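Local coordinates for protein alpha-1,4-endofucoidanase (Mariniflexile fucanivorans, PDB 6DLH) that hydrolyses fucoidan from within the chain, as an endo-acting alpha-1,4-fucoidanase of glycoside hydrolase family 107 carrying immunoglobulin-like domains behind its catalytic domain, at residues A[41-52]-A[75-84]. Sequence-based numbering, arbitrary orientation.
Sequences WMRGALGMLWLP and IRTVDYVQLP. With CA (calcium ion), chain H.
With its CG wedged between the backbone N and the carbonyl carbon (chi1 70°), the ring of Tyr80 is swung over the backbone of Gly47, while a chi1 of 60° at Trp41 brings the indole down on the other side of that ring. Gly47 CA sits over the ring centre, 3.6 Å from the Tyr80 centroid in a CH-pi contact; the ring lies directly against the glycine backbone. On the opposite face Trp41 presents an edge, making a T-shaped pair with planes at 82°, and Ala45 CB meets the rim at Tyr80 CE1. An alanine in place of Tyr80 would probably open a gap between Gly47 and the indole and leave Thr379, the partner of the phenol OH, without its mate. Strands 46-49 and 80-84 are the two ends of a beta-alpha-beta unit, with helix 66-71 between them, and are neighbours in the parallel sheet of the catalytic domain, consistent with the barrel-type fold of the related GH29 fucosidases. Parallel pairing runs through Met48 N to Tyr80 O (3.0 Å), Gln82 N to Met48 O (2.8 Å) and Trp50 N to Gln82 O (3.0 Å). On the helix-facing side Met48 CG packs on Val78 CG2 at 3.7 Å, and Phe405 of helix 399-415 also touches Met48. Leu49 CD1 lies alongside the extended chain of Gln82, whose amide NE2 reaches Glu145. Just ahead of the three bridged pairs, Asp79 ties the two segments to calcium: both carboxylate oxygens bind the ion, and Asp79 OD2 also accepts a hydrogen bond from Leu46 N (2.8 Å) through its anti lone pair. Asp79 N returns a bond to Leu46 O, and Thr77 O and four waters complete the metal's shell, one water also donating to Gly44 O.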
ATOM      1  N   TRP A  41      19.717 -11.269   9.663  1.00 32.99           N
ATOM      2  CA  TRP A  41      19.946 -10.181   8.724  1.00 32.01           C
ATOM      3  C   TRP A  41      19.437  -8.869   9.316  1.00 31.15           C
ATOM      4  O   TRP A  41      19.837  -7.799   8.872  1.00 31.39           O
ATOM      5  CB  TRP A  41      19.258 -10.482   7.388  1.00 29.88           C
ATOM      6  CG  TRP A  41      17.775 -10.652   7.517  1.00 30.36           C
ATOM      7  CD1 TRP A  41      17.105 -11.831   7.664  1.00 30.80           C
ATOM      8  CD2 TRP A  41      16.772  -9.617   7.514  1.00 29.06           C
ATOM      9  NE1 TRP A  41      15.759 -11.603   7.745  1.00 30.98           N
ATOM     10  CE2 TRP A  41      15.523 -10.256   7.658  1.00 28.83           C
ATOM     11  CE3 TRP A  41      16.803  -8.218   7.411  1.00 30.04           C
ATOM     12  CZ2 TRP A  41      14.321  -9.546   7.705  1.00 30.30           C
ATOM     13  CZ3 TRP A  41      15.615  -7.517   7.455  1.00 29.28           C
ATOM     14  CH2 TRP A  41      14.392  -8.174   7.597  1.00 28.90           C
ATOM     15  N   MET A  42      18.544  -8.987  10.307  1.00 30.98           N
ATOM     16  CA  MET A  42      17.910  -7.865  10.978  1.00 34.22           C
ATOM     17  C   MET A  42      18.924  -7.127  11.859  1.00 33.09           C
ATOM     18  O   MET A  42      18.751  -5.942  12.140  1.00 31.97           O
ATOM     19  CB  MET A  42      16.728  -8.367  11.813  1.00 37.98           C
ATOM     20  CG  MET A  42      15.976  -7.296  12.576  1.00 44.45           C
ATOM     21  SD  MET A  42      14.311  -6.979  11.950  1.00 61.68           S
ATOM     22  CE  MET A  42      13.775  -8.635  11.515  1.00 47.79           C
ATOM     23  N   ARG A  43      19.999  -7.818  12.266  1.00 30.79           N
ATOM     24  CA  ARG A  43      21.061  -7.195  13.043  1.00 29.52           C
ATOM     25  C   ARG A  43      21.839  -6.216  12.166  1.00 29.92           C
ATOM     26  O   ARG A  43      22.397  -6.605  11.141  1.00 30.10           O
ATOM     27  CB  ARG A  43      21.958  -8.247  13.707  1.00 29.21           C
ATOM     28  CG  ARG A  43      21.341  -8.866  14.952  1.00 29.68           C
ATOM     29  CD  ARG A  43      22.117 -10.021  15.558  1.00 30.11           C
ATOM     30  NE  ARG A  43      23.308  -9.617  16.290  1.00 30.91           N
ATOM     31  CZ  ARG A  43      24.555  -9.798  15.871  1.00 32.22           C
ATOM     32  NH1 ARG A  43      24.793 -10.501  14.777  1.00 34.16           N
ATOM     33  NH2 ARG A  43      25.564  -9.264  16.537  1.00 31.63           N
ATOM     34  N   GLY A  44      21.853  -4.940  12.585  1.00 29.01           N
ATOM     35  CA  GLY A  44      22.486  -3.864  11.838  1.00 27.96           C
ATOM     36  C   GLY A  44      21.582  -3.277  10.751  1.00 27.81           C
ATOM     37  O   GLY A  44      22.012  -2.405   9.999  1.00 30.54           O
ATOM     38  N   ALA A  45      20.325  -3.731  10.699  1.00 25.88           N
ATOM     39  CA  ALA A  45      19.424  -3.450   9.586  1.00 27.01           C
ATOM     40  C   ALA A  45      18.630  -2.167   9.824  1.00 25.97           C
ATOM     41  O   ALA A  45      18.139  -1.927  10.925  1.00 25.15           O
ATOM     42  CB  ALA A  45      18.491  -4.621   9.356  1.00 26.02           C
ATOM     43  N   LEU A  46      18.479  -1.381   8.749  1.00 25.90           N
ATOM     44  CA  LEU A  46      17.776  -0.109   8.767  1.00 24.51           C
ATOM     45  C   LEU A  46      16.527  -0.216   7.896  1.00 24.22           C
ATOM     46  O   LEU A  46      16.625  -0.504   6.702  1.00 23.80           O
ATOM     47  CB  LEU A  46      18.726   0.971   8.234  1.00 24.08           C
ATOM     48  CG  LEU A  46      18.110   2.354   8.012  1.00 23.94           C
ATOM     49  CD1 LEU A  46      17.607   2.937   9.331  1.00 24.63           C
ATOM     50  CD2 LEU A  46      19.130   3.293   7.388  1.00 22.82           C
ATOM     51  N   GLY A  47      15.358   0.041   8.498  1.00 22.40           N
ATOM     52  CA  GLY A  47      14.095  -0.090   7.783  1.00 22.09           C
ATOM     53  C   GLY A  47      13.299   1.212   7.726  1.00 21.73           C
ATOM     54  O   GLY A  47      13.558   2.141   8.484  1.00 21.47           O
ATOM     55  N   MET A  48      12.331   1.263   6.805  1.00 22.44           N
ATOM     56  CA  MET A  48      11.455   2.410   6.630  1.00 22.03           C
ATOM     57  C   MET A  48      10.014   1.905   6.606  1.00 23.06           C
ATOM     58  O   MET A  48       9.783   0.693   6.623  1.00 22.37           O
ATOM     59  CB  MET A  48      11.766   3.144   5.319  1.00 22.32           C
ATOM     60  CG  MET A  48      13.241   3.444   5.127  1.00 21.75           C
ATOM     61  SD  MET A  48      13.605   4.357   3.607  1.00 24.29           S
ATOM     62  CE  MET A  48      13.162   6.036   4.054  1.00 21.95           C
ATOM     63  N   LEU A  49       9.052   2.838   6.577  1.00 22.71           N
ATOM     64  CA  LEU A  49       7.647   2.471   6.616  1.00 22.91           C
ATOM     65  C   LEU A  49       6.900   3.195   5.505  1.00 23.59           C
ATOM     66  O   LEU A  49       6.999   4.417   5.391  1.00 24.73           O
ATOM     67  CB  LEU A  49       7.046   2.827   7.984  1.00 22.11           C
ATOM     68  CG  LEU A  49       5.544   2.559   8.108  1.00 22.28           C
ATOM     69  CD1 LEU A  49       5.255   1.070   8.018  1.00 21.21           C
ATOM     70  CD2 LEU A  49       4.971   3.129   9.404  1.00 21.67           C
ATOM     71  N   TRP A  50       6.125   2.428   4.725  1.00 23.21           N
ATOM     72  CA  TRP A  50       5.307   2.976   3.654  1.00 24.13           C
ATOM     73  C   TRP A  50       3.864   2.508   3.827  1.00 24.68           C
ATOM     74  O   TRP A  50       3.540   1.340   3.588  1.00 25.00           O
ATOM     75  CB  TRP A  50       5.895   2.589   2.289  1.00 23.67           C
ATOM     76  CG  TRP A  50       5.335   3.334   1.120  1.00 24.84           C
ATOM     77  CD1 TRP A  50       5.733   4.550   0.645  1.00 24.76           C
ATOM     78  CD2 TRP A  50       4.290   2.885   0.237  1.00 26.42           C
ATOM     79  NE1 TRP A  50       5.005   4.894  -0.463  1.00 24.23           N
ATOM     80  CE2 TRP A  50       4.111   3.893  -0.736  1.00 25.64           C
ATOM     81  CE3 TRP A  50       3.487   1.738   0.180  1.00 26.60           C
ATOM     82  CZ2 TRP A  50       3.168   3.776  -1.759  1.00 25.87           C
ATOM     83  CZ3 TRP A  50       2.556   1.624  -0.832  1.00 27.09           C
ATOM     84  CH2 TRP A  50       2.398   2.634  -1.781  1.00 25.50           C
ATOM     85  N   LEU A  51       3.009   3.426   4.291  1.00 24.76           N
ATOM     86  CA  LEU A  51       1.688   3.032   4.754  1.00 25.54           C
ATOM     87  C   LEU A  51       0.647   4.036   4.266  1.00 26.09           C
ATOM     88  O   LEU A  51       0.464   5.106   4.849  1.00 25.16           O
ATOM     89  CB  LEU A  51       1.711   2.886   6.283  1.00 24.90           C
ATOM     90  CG  LEU A  51       0.397   2.509   6.968  1.00 26.09           C
ATOM     91  CD1 LEU A  51      -0.150   1.193   6.430  1.00 25.46           C
ATOM     92  CD2 LEU A  51       0.574   2.422   8.483  1.00 25.87           C
ATOM     93  N   PRO A  52      -0.056   3.731   3.152  1.00 26.70           N
ATOM     94  CA  PRO A  52      -1.231   4.508   2.750  1.00 28.19           C
ATOM     95  C   PRO A  52      -2.409   4.204   3.671  1.00 29.15           C
ATOM     96  O   PRO A  52      -2.433   3.171   4.349  1.00 28.59           O
ATOM     97  CB  PRO A  52      -1.536   4.033   1.321  1.00 26.50           C
ATOM     98  CG  PRO A  52      -0.314   3.235   0.910  1.00 27.34           C
ATOM     99  CD  PRO A  52       0.278   2.674   2.190  1.00 26.62           C
ATOM    100  N   ILE A  75      19.669   6.592  -1.143  1.00 27.71           N
ATOM    101  CA  ILE A  75      19.852   5.961   0.159  1.00 25.92           C
ATOM    102  C   ILE A  75      20.362   4.533  -0.021  1.00 25.94           C
ATOM    103  O   ILE A  75      19.604   3.633  -0.367  1.00 26.47           O
ATOM    104  CB  ILE A  75      18.564   6.018   1.005  1.00 24.82           C
ATOM    105  CG1 ILE A  75      17.996   7.442   1.069  1.00 25.47           C
ATOM    106  CG2 ILE A  75      18.853   5.461   2.390  1.00 25.03           C
ATOM    107  CD1 ILE A  75      16.666   7.561   1.796  1.00 28.01           C
ATOM    108  N   ARG A  76      21.650   4.319   0.256  1.00 25.69           N
ATOM    109  CA  ARG A  76      22.301   3.093  -0.176  1.00 26.10           C
ATOM    110  C   ARG A  76      22.390   2.059   0.946  1.00 27.08           C
ATOM    111  O   ARG A  76      22.638   0.892   0.644  1.00 24.76           O
ATOM    112  CB  ARG A  76      23.672   3.411  -0.785  1.00 26.79           C
ATOM    113  CG  ARG A  76      23.604   4.383  -1.957  1.00 27.54           C
ATOM    114  CD  ARG A  76      23.229   3.639  -3.221  1.00 29.93           C
ATOM    115  NE  ARG A  76      21.814   3.462  -3.479  1.00 29.92           N
ATOM    116  CZ  ARG A  76      21.279   2.454  -4.167  1.00 29.25           C
ATOM    117  NH1 ARG A  76      21.980   1.367  -4.435  1.00 27.85           N
ATOM    118  NH2 ARG A  76      20.026   2.532  -4.568  1.00 27.73           N
ATOM    119  N   THR A  77      22.200   2.482   2.216  1.00 25.69           N
ATOM    120  CA  THR A  77      22.435   1.598   3.354  1.00 25.97           C
ATOM    121  C   THR A  77      21.138   1.057   3.943  1.00 25.61           C
ATOM    122  O   THR A  77      21.179   0.181   4.810  1.00 26.96           O
ATOM    123  CB  THR A  77      23.296   2.226   4.461  1.00 26.38           C
ATOM    124  OG1 THR A  77      22.658   3.398   4.975  1.00 24.48           O
ATOM    125  CG2 THR A  77      24.703   2.540   3.998  1.00 25.64           C
ATOM    126  N   VAL A  78      19.997   1.570   3.475  1.00 25.26           N
ATOM    127  CA  VAL A  78      18.708   1.070   3.927  1.00 24.86           C
ATOM    128  C   VAL A  78      18.538  -0.385   3.475  1.00 25.46           C
ATOM    129  O   VAL A  78      19.020  -0.773   2.416  1.00 24.24           O
ATOM    130  CB  VAL A  78      17.558   1.975   3.445  1.00 25.74           C
ATOM    131  CG1 VAL A  78      17.521   2.110   1.920  1.00 26.22           C
ATOM    132  CG2 VAL A  78      16.218   1.513   3.987  1.00 24.72           C
ATOM    133  N   ASP A  79      17.829  -1.180   4.285  1.00 26.80           N
ATOM    134  CA  ASP A  79      17.820  -2.626   4.139  1.00 24.70           C
ATOM    135  C   ASP A  79      16.421  -3.124   3.781  1.00 24.72           C
ATOM    136  O   ASP A  79      16.283  -4.089   3.033  1.00 24.37           O
ATOM    137  CB  ASP A  79      18.399  -3.296   5.387  1.00 23.97           C
ATOM    138  CG  ASP A  79      19.853  -2.924   5.631  1.00 25.21           C
ATOM    139  OD1 ASP A  79      20.704  -3.277   4.786  1.00 25.05           O
ATOM    140  OD2 ASP A  79      20.134  -2.262   6.656  1.00 25.89           O
ATOM    141  N   TYR A  80      15.382  -2.470   4.308  1.00 24.40           N
ATOM    142  CA  TYR A  80      14.038  -3.003   4.150  1.00 23.73           C
ATOM    143  C   TYR A  80      12.989  -1.911   4.350  1.00 23.69           C
ATOM    144  O   TYR A  80      13.283  -0.839   4.884  1.00 23.27           O
ATOM    145  CB  TYR A  80      13.823  -4.211   5.074  1.00 23.59           C
ATOM    146  CG  TYR A  80      13.744  -3.903   6.550  1.00 24.28           C
ATOM    147  CD1 TYR A  80      14.893  -3.721   7.319  1.00 23.93           C
ATOM    148  CD2 TYR A  80      12.514  -3.805   7.188  1.00 23.31           C
ATOM    149  CE1 TYR A  80      14.811  -3.441   8.678  1.00 23.26           C
ATOM    150  CE2 TYR A  80      12.417  -3.535   8.544  1.00 23.31           C
ATOM    151  CZ  TYR A  80      13.570  -3.341   9.289  1.00 23.37           C
ATOM    152  OH  TYR A  80      13.465  -3.057  10.622  1.00 24.02           O
ATOM    153  N   VAL A  81      11.762  -2.211   3.901  1.00 23.66           N
ATOM    154  CA  VAL A  81      10.603  -1.349   4.052  1.00 22.93           C
ATOM    155  C   VAL A  81       9.441  -2.189   4.589  1.00 25.48           C
ATOM    156  O   VAL A  81       9.222  -3.311   4.129  1.00 25.31           O
ATOM    157  CB  VAL A  81      10.232  -0.695   2.708  1.00 23.73           C
ATOM    158  CG1 VAL A  81       8.962   0.149   2.805  1.00 23.31           C
ATOM    159  CG2 VAL A  81      11.378   0.123   2.127  1.00 21.67           C
ATOM    160  N   GLN A  82       8.700  -1.625   5.557  1.00 24.86           N
ATOM    161  CA  GLN A  82       7.484  -2.221   6.087  1.00 25.74           C
ATOM    162  C   GLN A  82       6.284  -1.766   5.258  1.00 25.47           C
ATOM    163  O   GLN A  82       6.127  -0.576   4.991  1.00 24.45           O
ATOM    164  CB  GLN A  82       7.291  -1.883   7.572  1.00 25.34           C
ATOM    165  CG  GLN A  82       6.007  -2.461   8.165  1.00 24.92           C
ATOM    166  CD  GLN A  82       5.786  -2.148   9.628  1.00 24.69           C
ATOM    167  OE1 GLN A  82       4.716  -1.688  10.021  1.00 24.53           O
ATOM    168  NE2 GLN A  82       6.795  -2.394  10.452  1.00 24.32           N
ATOM    169  N   LEU A  83       5.457  -2.743   4.861  1.00 25.00           N
ATOM    170  CA  LEU A  83       4.246  -2.529   4.085  1.00 26.50           C
ATOM    171  C   LEU A  83       3.052  -3.062   4.871  1.00 27.32           C
ATOM    172  O   LEU A  83       3.184  -4.008   5.644  1.00 29.31           O
ATOM    173  CB  LEU A  83       4.348  -3.300   2.765  1.00 25.56           C
ATOM    174  CG  LEU A  83       5.523  -2.949   1.859  1.00 26.32           C
ATOM    175  CD1 LEU A  83       5.680  -4.021   0.782  1.00 25.61           C
ATOM    176  CD2 LEU A  83       5.329  -1.571   1.234  1.00 25.48           C
ATOM    177  N   PRO A  84       1.837  -2.509   4.688  1.00 28.21           N
ATOM    178  CA  PRO A  84       0.648  -3.130   5.266  1.00 29.32           C
ATOM    179  C   PRO A  84       0.347  -4.400   4.479  1.00 31.07           C
ATOM    180  O   PRO A  84       0.644  -4.461   3.284  1.00 29.27           O
ATOM    181  CB  PRO A  84      -0.447  -2.097   4.981  1.00 28.55           C
ATOM    182  CG  PRO A  84       0.042  -1.372   3.743  1.00 27.98           C
ATOM    183  CD  PRO A  84       1.542  -1.295   3.911  1.00 27.81           C
TER
HETATM  184 CA    CA H 807      22.268  -1.760   5.711  1.00 28.93          CA
HETATM  185  O   HOH W   1      22.395  -0.606   7.861  1.00 23.92           O
HETATM  186  O   HOH W   2      23.112  -3.536   6.888  1.00 47.33           O
HETATM  187  O   HOH W   3      24.578  -0.590   5.936  1.00 27.24           O
HETATM  188  O   HOH W   4      23.197  -2.313   3.611  1.00 25.89           O